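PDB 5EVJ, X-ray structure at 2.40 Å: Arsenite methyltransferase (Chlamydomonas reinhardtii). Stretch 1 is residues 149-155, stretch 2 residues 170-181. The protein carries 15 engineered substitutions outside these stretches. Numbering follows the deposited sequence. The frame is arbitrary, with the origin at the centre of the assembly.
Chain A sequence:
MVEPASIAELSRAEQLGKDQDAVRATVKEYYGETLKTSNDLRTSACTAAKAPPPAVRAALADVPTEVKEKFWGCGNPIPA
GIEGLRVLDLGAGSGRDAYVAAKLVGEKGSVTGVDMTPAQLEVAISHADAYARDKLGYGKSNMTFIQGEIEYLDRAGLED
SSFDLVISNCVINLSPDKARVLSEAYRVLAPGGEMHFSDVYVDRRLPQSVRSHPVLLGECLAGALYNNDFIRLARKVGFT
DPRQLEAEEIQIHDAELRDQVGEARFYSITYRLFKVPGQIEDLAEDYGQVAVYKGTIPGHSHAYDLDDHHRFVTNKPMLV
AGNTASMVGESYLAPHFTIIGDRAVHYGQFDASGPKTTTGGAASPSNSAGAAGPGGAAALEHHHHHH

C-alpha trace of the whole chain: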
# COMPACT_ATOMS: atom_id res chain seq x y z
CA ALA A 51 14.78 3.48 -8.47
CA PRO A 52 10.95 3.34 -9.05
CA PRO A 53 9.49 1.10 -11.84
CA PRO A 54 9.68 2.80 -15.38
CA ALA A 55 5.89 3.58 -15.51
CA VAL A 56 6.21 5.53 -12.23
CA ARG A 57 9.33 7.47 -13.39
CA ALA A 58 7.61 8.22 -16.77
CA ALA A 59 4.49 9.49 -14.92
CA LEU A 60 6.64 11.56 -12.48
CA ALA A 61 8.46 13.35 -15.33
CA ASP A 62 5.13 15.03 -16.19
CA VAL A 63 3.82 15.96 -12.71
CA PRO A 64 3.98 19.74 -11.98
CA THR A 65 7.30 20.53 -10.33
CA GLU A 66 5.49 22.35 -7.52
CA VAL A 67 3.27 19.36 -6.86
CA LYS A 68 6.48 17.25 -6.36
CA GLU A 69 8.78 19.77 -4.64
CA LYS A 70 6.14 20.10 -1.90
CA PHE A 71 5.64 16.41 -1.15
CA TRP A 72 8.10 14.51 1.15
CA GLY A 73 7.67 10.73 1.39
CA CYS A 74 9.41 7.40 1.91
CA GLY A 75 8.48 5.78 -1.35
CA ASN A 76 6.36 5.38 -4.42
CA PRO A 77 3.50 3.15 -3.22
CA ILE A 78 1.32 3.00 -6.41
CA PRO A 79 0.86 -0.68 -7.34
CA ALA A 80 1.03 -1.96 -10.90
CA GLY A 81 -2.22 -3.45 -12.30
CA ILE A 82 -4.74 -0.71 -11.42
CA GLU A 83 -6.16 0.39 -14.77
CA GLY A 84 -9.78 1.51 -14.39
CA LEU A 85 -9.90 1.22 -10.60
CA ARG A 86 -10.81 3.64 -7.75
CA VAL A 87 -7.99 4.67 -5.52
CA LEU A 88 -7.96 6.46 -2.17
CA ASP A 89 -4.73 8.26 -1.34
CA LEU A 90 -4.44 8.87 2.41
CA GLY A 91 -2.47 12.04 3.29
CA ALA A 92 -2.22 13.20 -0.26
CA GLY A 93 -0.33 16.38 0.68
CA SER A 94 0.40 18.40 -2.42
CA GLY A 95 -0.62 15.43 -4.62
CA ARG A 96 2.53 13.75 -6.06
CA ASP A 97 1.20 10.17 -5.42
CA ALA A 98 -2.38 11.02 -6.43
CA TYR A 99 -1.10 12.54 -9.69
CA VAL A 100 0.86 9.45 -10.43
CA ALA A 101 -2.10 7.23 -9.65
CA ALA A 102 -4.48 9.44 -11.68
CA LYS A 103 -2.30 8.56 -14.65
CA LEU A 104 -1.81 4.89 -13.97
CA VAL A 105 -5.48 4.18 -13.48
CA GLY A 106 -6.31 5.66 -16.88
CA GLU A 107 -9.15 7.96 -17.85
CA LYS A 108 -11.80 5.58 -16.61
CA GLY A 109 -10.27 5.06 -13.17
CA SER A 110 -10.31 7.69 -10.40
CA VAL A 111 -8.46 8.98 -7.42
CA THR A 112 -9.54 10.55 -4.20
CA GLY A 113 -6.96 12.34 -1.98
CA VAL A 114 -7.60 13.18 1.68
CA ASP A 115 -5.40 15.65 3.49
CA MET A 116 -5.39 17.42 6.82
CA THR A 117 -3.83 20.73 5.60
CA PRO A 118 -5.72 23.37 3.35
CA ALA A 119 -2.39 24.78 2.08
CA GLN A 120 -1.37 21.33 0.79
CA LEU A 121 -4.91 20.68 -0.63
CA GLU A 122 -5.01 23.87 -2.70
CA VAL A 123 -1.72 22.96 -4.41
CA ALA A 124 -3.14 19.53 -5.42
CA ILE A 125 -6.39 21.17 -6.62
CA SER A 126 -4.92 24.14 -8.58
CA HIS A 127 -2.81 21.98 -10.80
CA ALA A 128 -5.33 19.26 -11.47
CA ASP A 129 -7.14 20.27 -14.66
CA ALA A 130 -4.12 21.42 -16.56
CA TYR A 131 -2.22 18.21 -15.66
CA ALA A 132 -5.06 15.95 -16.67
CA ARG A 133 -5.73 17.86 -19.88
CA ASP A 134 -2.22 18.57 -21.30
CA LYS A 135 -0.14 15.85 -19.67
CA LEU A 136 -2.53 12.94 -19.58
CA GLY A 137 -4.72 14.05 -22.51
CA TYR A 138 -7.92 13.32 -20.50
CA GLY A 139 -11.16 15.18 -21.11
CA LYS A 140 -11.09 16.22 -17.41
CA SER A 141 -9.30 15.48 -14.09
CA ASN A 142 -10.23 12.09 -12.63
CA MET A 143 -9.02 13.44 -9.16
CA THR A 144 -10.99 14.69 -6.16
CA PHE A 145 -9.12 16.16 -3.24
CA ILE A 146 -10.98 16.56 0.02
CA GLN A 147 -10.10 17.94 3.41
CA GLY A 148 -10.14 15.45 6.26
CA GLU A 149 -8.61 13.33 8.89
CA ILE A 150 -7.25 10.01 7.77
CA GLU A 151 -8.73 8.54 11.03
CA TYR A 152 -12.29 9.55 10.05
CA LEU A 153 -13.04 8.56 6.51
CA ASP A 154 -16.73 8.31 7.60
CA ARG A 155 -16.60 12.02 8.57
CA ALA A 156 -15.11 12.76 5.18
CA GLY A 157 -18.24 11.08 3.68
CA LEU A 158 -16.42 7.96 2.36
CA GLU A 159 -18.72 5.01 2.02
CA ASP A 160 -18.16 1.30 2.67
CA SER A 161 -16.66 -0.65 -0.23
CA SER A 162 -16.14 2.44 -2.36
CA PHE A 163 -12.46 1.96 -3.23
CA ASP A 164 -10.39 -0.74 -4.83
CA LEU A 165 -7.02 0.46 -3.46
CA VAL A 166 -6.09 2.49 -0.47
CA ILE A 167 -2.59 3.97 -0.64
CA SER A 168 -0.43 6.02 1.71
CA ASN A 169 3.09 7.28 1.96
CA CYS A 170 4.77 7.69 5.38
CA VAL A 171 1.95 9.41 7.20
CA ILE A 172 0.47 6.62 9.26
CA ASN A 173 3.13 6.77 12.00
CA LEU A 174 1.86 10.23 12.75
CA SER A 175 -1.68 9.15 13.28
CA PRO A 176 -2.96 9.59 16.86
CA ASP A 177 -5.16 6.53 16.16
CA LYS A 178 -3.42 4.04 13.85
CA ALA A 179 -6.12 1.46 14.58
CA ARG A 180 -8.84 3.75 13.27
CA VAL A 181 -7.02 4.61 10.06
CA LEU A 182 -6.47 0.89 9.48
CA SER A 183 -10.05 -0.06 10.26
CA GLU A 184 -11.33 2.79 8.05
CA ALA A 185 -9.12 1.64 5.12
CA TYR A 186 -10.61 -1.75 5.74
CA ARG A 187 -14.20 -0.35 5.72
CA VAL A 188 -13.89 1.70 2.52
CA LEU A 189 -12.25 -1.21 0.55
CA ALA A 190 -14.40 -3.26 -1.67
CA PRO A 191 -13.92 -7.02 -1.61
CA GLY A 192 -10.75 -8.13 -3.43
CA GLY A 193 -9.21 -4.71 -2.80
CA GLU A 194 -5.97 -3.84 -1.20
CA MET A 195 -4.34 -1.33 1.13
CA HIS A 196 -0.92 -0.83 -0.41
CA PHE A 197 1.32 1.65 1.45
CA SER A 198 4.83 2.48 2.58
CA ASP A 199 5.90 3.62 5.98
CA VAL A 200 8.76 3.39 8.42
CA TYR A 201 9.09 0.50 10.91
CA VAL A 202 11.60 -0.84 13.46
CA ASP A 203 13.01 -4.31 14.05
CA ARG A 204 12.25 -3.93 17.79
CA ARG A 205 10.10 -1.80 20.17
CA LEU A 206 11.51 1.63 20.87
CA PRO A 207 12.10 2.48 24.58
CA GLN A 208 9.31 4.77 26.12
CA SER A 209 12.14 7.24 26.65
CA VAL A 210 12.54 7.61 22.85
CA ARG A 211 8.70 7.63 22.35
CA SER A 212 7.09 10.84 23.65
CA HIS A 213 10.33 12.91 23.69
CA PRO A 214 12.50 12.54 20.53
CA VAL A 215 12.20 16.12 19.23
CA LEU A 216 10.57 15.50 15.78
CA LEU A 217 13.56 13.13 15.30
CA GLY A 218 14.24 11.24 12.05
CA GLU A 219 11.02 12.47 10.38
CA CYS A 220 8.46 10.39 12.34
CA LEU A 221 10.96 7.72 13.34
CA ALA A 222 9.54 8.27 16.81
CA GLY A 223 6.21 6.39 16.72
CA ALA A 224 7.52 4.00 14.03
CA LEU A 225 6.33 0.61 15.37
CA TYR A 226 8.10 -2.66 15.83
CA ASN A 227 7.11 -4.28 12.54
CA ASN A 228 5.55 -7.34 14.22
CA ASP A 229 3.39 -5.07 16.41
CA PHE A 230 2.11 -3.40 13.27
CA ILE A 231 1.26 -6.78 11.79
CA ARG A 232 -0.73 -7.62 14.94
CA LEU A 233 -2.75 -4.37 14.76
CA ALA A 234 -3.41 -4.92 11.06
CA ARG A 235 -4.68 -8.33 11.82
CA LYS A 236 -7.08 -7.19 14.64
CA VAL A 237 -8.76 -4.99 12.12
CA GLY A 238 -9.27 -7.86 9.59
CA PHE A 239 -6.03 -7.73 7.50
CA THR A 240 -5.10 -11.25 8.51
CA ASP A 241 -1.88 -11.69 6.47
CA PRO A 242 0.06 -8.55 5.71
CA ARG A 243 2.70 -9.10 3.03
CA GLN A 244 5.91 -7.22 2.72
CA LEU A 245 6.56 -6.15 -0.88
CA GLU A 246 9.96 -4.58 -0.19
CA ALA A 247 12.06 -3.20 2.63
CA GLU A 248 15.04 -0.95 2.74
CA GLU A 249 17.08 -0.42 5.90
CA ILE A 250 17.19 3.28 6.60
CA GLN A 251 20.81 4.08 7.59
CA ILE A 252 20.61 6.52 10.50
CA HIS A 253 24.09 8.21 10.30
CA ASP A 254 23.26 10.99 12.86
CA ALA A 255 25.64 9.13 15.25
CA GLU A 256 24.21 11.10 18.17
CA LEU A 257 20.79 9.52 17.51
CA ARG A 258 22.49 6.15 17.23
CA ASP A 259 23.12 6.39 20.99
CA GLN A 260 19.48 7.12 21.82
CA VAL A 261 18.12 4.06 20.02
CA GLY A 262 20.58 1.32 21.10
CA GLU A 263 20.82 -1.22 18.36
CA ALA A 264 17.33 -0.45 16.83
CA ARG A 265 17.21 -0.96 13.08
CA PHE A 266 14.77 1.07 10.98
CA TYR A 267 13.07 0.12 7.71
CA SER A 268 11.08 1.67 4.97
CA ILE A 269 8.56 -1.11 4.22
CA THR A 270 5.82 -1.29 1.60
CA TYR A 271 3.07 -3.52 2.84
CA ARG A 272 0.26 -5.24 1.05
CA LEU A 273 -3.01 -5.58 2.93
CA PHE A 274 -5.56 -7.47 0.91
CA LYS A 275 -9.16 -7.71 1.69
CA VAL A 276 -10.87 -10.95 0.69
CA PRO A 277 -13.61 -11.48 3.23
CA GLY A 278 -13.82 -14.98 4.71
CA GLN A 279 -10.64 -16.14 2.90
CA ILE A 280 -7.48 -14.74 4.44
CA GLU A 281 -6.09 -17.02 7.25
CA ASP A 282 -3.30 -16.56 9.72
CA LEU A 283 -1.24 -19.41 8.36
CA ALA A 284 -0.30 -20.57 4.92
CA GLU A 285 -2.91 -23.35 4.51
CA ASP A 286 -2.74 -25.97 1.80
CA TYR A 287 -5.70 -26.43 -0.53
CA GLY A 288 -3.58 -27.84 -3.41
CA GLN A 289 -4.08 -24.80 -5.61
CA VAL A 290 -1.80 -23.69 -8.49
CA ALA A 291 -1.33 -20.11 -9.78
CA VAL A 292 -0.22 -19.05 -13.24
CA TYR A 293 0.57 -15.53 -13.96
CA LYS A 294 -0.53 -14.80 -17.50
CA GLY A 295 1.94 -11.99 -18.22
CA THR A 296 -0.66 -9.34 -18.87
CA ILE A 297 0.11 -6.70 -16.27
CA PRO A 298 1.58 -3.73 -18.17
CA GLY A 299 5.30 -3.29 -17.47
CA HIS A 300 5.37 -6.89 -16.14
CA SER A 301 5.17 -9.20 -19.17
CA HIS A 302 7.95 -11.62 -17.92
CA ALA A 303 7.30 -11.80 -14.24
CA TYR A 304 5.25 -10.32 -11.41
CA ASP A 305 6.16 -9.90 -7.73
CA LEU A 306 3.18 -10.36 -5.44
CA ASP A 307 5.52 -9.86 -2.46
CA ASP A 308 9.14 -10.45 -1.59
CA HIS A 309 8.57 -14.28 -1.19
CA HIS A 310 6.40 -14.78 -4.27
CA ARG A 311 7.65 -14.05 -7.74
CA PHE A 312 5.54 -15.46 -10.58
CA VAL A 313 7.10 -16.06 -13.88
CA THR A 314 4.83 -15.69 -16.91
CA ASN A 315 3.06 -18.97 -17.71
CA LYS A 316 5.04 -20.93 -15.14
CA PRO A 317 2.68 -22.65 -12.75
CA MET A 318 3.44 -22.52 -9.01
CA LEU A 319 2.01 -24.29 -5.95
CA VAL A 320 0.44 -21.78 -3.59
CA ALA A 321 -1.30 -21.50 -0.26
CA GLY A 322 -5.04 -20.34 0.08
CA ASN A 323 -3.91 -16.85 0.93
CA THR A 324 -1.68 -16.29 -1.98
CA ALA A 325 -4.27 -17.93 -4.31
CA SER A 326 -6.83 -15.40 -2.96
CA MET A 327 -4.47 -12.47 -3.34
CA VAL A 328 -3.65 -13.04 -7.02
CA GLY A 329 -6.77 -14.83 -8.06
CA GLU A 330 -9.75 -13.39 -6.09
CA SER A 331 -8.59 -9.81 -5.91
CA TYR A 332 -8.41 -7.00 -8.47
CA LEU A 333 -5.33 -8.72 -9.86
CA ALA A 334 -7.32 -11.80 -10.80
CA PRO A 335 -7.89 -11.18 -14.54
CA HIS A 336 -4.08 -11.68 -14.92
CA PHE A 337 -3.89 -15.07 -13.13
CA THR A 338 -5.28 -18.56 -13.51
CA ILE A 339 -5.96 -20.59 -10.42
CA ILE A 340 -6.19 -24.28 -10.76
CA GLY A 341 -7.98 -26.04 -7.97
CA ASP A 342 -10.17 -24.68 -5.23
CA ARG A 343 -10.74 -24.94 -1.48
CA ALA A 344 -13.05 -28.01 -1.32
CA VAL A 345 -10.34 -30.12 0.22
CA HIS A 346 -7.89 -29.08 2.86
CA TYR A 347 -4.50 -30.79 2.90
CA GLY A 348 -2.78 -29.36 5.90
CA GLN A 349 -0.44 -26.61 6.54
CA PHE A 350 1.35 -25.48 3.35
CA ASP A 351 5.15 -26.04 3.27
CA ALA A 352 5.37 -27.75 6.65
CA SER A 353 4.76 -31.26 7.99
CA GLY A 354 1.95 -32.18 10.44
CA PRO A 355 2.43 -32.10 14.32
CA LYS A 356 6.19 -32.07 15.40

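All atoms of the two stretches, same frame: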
# COMPACT_ATOMS: atom_id res chain seq x y z
N GLU A 149 -9.53 14.09 8.11
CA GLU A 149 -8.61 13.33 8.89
C GLU A 149 -8.59 11.88 8.47
O GLU A 149 -9.62 11.17 8.48
CB GLU A 149 -8.98 13.39 10.34
CG GLU A 149 -8.70 14.73 11.01
CD GLU A 149 -9.44 14.80 12.34
OE1 GLU A 149 -10.69 14.64 12.35
OE2 GLU A 149 -8.77 14.96 13.38
N ILE A 150 -7.38 11.40 8.19
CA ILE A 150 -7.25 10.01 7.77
C ILE A 150 -7.87 9.02 8.73
O ILE A 150 -8.30 7.97 8.26
CB ILE A 150 -5.86 9.63 7.27
CG1 ILE A 150 -4.81 9.81 8.36
CG2 ILE A 150 -5.50 10.44 6.00
CD1 ILE A 150 -3.46 9.44 7.80
N GLU A 151 -8.06 9.41 10.01
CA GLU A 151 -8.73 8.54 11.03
C GLU A 151 -10.23 8.46 10.87
O GLU A 151 -10.86 7.63 11.54
CB GLU A 151 -8.49 9.04 12.48
CG GLU A 151 -7.00 9.08 12.95
CD GLU A 151 -6.15 10.06 12.18
OE1 GLU A 151 -6.70 10.98 11.54
OE2 GLU A 151 -4.91 9.96 12.21
N TYR A 152 -10.81 9.35 10.05
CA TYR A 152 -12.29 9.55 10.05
C TYR A 152 -12.88 9.59 8.65
O TYR A 152 -13.66 10.48 8.29
CB TYR A 152 -12.73 10.78 10.89
CG TYR A 152 -12.59 10.53 12.39
CD1 TYR A 152 -13.58 9.80 13.08
CD2 TYR A 152 -11.47 10.95 13.07
CE1 TYR A 152 -13.43 9.48 14.41
CE2 TYR A 152 -11.30 10.68 14.44
CZ TYR A 152 -12.28 9.94 15.09
OH TYR A 152 -12.16 9.65 16.45
N LEU A 153 -12.56 8.58 7.87
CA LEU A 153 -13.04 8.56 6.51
C LEU A 153 -14.54 8.69 6.47
O LEU A 153 -15.06 9.22 5.51
CB LEU A 153 -12.56 7.31 5.79
CG LEU A 153 -11.03 7.16 5.76
CD1 LEU A 153 -10.61 6.01 4.86
CD2 LEU A 153 -10.34 8.43 5.33
N ASP A 154 -15.24 8.17 7.49
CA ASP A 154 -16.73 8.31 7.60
C ASP A 154 -17.07 9.82 7.68
O ASP A 154 -17.94 10.31 6.99
CB ASP A 154 -17.29 7.57 8.85
CG ASP A 154 -16.35 7.73 10.07
OD1 ASP A 154 -15.31 8.39 9.97
OD2 ASP A 154 -16.57 7.15 11.11
N ARG A 155 -16.32 10.56 8.47
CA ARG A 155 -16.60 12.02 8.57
C ARG A 155 -16.35 12.71 7.27
O ARG A 155 -17.11 13.56 6.92
CB ARG A 155 -15.87 12.69 9.72
CG ARG A 155 -16.49 12.22 11.02
CD ARG A 155 -15.86 12.96 12.17
NE ARG A 155 -16.14 12.29 13.43
CZ ARG A 155 -15.36 12.43 14.49
NH1 ARG A 155 -14.27 13.21 14.40
NH2 ARG A 155 -15.65 11.77 15.61
N CYS A 170 4.05 7.19 4.20
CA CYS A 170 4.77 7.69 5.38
C CYS A 170 4.02 8.73 6.12
O CYS A 170 4.63 9.75 6.44
CB CYS A 170 6.08 8.37 4.96
SG CYS A 170 7.60 7.60 5.55
N VAL A 171 2.74 8.51 6.37
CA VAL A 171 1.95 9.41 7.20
C VAL A 171 1.22 8.64 8.31
O VAL A 171 0.63 9.23 9.21
CB VAL A 171 0.85 10.22 6.43
CG1 VAL A 171 1.40 11.30 5.45
CG2 VAL A 171 -0.18 9.30 5.79
N ILE A 172 1.25 7.33 8.27
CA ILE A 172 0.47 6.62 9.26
C ILE A 172 1.13 6.58 10.65
O ILE A 172 0.44 6.50 11.67
CB ILE A 172 -0.03 5.26 8.73
CG1 ILE A 172 -0.72 5.50 7.39
CG2 ILE A 172 -0.93 4.56 9.75
CD1 ILE A 172 -1.50 4.34 6.81
N ASN A 173 2.45 6.70 10.70
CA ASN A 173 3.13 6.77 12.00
C ASN A 173 2.77 8.00 12.76
O ASN A 173 3.05 8.10 13.95
CB ASN A 173 4.66 6.71 11.88
CG ASN A 173 5.18 5.35 11.34
OD1 ASN A 173 6.39 5.20 11.14
ND2 ASN A 173 4.28 4.37 11.10
N LEU A 174 2.18 8.98 12.09
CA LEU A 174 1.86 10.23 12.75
C LEU A 174 0.44 10.22 13.23
O LEU A 174 0.05 11.06 14.01
CB LEU A 174 2.14 11.43 11.85
CG LEU A 174 3.59 11.53 11.39
CD1 LEU A 174 3.78 10.48 10.32
CD2 LEU A 174 3.87 12.90 10.82
N SER A 175 -0.34 9.26 12.77
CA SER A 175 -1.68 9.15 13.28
C SER A 175 -1.70 9.06 14.81
O SER A 175 -0.90 8.35 15.40
CB SER A 175 -2.39 7.93 12.71
OG SER A 175 -3.67 7.76 13.35
N PRO A 176 -2.64 9.79 15.45
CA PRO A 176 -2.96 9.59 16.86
C PRO A 176 -3.84 8.36 17.11
O PRO A 176 -4.13 8.03 18.27
CB PRO A 176 -3.78 10.86 17.21
CG PRO A 176 -4.41 11.26 15.90
CD PRO A 176 -3.32 11.00 14.90
N ASP A 177 -4.29 7.71 16.03
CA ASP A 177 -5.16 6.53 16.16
C ASP A 177 -4.93 5.60 14.97
O ASP A 177 -5.83 5.37 14.19
CB ASP A 177 -6.63 6.97 16.27
CG ASP A 177 -7.53 5.86 16.81
OD1 ASP A 177 -7.03 4.72 16.90
OD2 ASP A 177 -8.71 6.12 17.18
N LYS A 178 -3.71 5.10 14.81
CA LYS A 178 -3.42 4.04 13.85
C LYS A 178 -4.53 3.01 13.61
O LYS A 178 -4.86 2.75 12.48
CB LYS A 178 -2.17 3.33 14.24
CG LYS A 178 -0.99 3.88 13.53
CD LYS A 178 0.26 3.40 14.20
CE LYS A 178 1.43 3.70 13.31
NZ LYS A 178 2.57 3.01 13.96
N ALA A 179 -5.11 2.50 14.68
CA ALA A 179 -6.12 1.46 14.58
C ALA A 179 -7.31 1.95 13.76
O ALA A 179 -7.88 1.22 12.93
CB ALA A 179 -6.55 0.97 15.99
N ARG A 180 -7.71 3.18 14.01
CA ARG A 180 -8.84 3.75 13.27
C ARG A 180 -8.57 3.96 11.80
O ARG A 180 -9.41 3.65 10.99
CB ARG A 180 -9.44 5.03 13.89
CG ARG A 180 -10.93 4.79 14.10
CD ARG A 180 -11.78 5.97 14.58
NE ARG A 180 -12.23 6.54 13.34
CZ ARG A 180 -13.48 6.59 12.91
NH1 ARG A 180 -14.50 6.21 13.67
NH2 ARG A 180 -13.67 7.08 11.70
N VAL A 181 -7.39 4.46 11.46
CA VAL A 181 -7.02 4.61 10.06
C VAL A 181 -7.08 3.24 9.37
O VAL A 181 -7.70 3.08 8.33
CB VAL A 181 -5.57 5.13 9.96
CG1 VAL A 181 -5.12 5.24 8.50
CG2 VAL A 181 -5.39 6.39 10.75
O HOH W 1 -9.54 8.62 17.09

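This is a compact, mainly polar contact in which one arginine at the start of a helix and one glutamate of the first stretch each reach across to the other stretch, beside a small aliphatic patch; together the two sides bury 476 Å².

The backbones come nearest at Glu-151 and Val-181, whose CA atoms lie 4.4 Å apart, and the polar groups are arranged around that approach. Arg-180 does the most varied work. Its CA-to-CB bond points toward the first stretch, and its guanidinium meets the backbone first: Arg-180 NE donates to Glu-151 O at 2.5 Å, a very short bond, and Arg-180 NH2 donates to the same Glu-151 O at 2.9 Å. One carbonyl thus takes two donors from one guanidinium edge. Arg-180 NH2 also reaches the carboxylate of Asp-154, forming a salt bridge with Asp-154 OD1 at 2.7 Å through a weak hydrogen bond bent to 129°, and a straighter bond (164°) to Asp-154 OD2 at 3.0 Å. Asp-154 OD1 in turn accepts from Arg-155 N at 2.8 Å, which helps to fix the carboxylate. The planar guanidinium uses one face as well as its edge: Tyr-152 CD1 lies over one face, 3.1 Å from Arg-180 NH2, while Arg-180 NE sits over one face of the tyrosine ring. Long, flat and rich in donors, arginine suits a place that offers a carbonyl, a carboxylate and an aromatic ring together.

Glu-151 is buried, and its OE2 has a hydrogen-bond donor there. Its side chain bends (chi1 m, chi2 p) and brings Glu-151 OE2 to Ser-175 OG, which donates to it at 2.8 Å. Ser-175 OG also accepts from Asp-177 N at 2.8 Å, so a small side chain links the glutamate to the turn before the helix. The bend leaves the aliphatic part of Glu-151 to pack, with Glu-151 CG 3.8 Å from Val-181 CG2.

Asp-177 occupies the N-cap position, where Asp-177 OD1 accepts a weak capping bond from Arg-180 N at 3.3 Å, tying the cap to the residue that makes the main polar contact. The other oxygen, Asp-177 OD2, accepts from a water O at 2.6 Å, and that water O lies 2.9 Å from Tyr-152 OH, bridging the stretches through solvent.

Ile-150 supplies the apolar part. Ile-150 CD1 packs against Val-171 CG2 at 3.8 Å and Ile-150 CG1 lies 4.2 Å from Val-181 CG2, so one branched side chain touches valines ten residues apart in sequence.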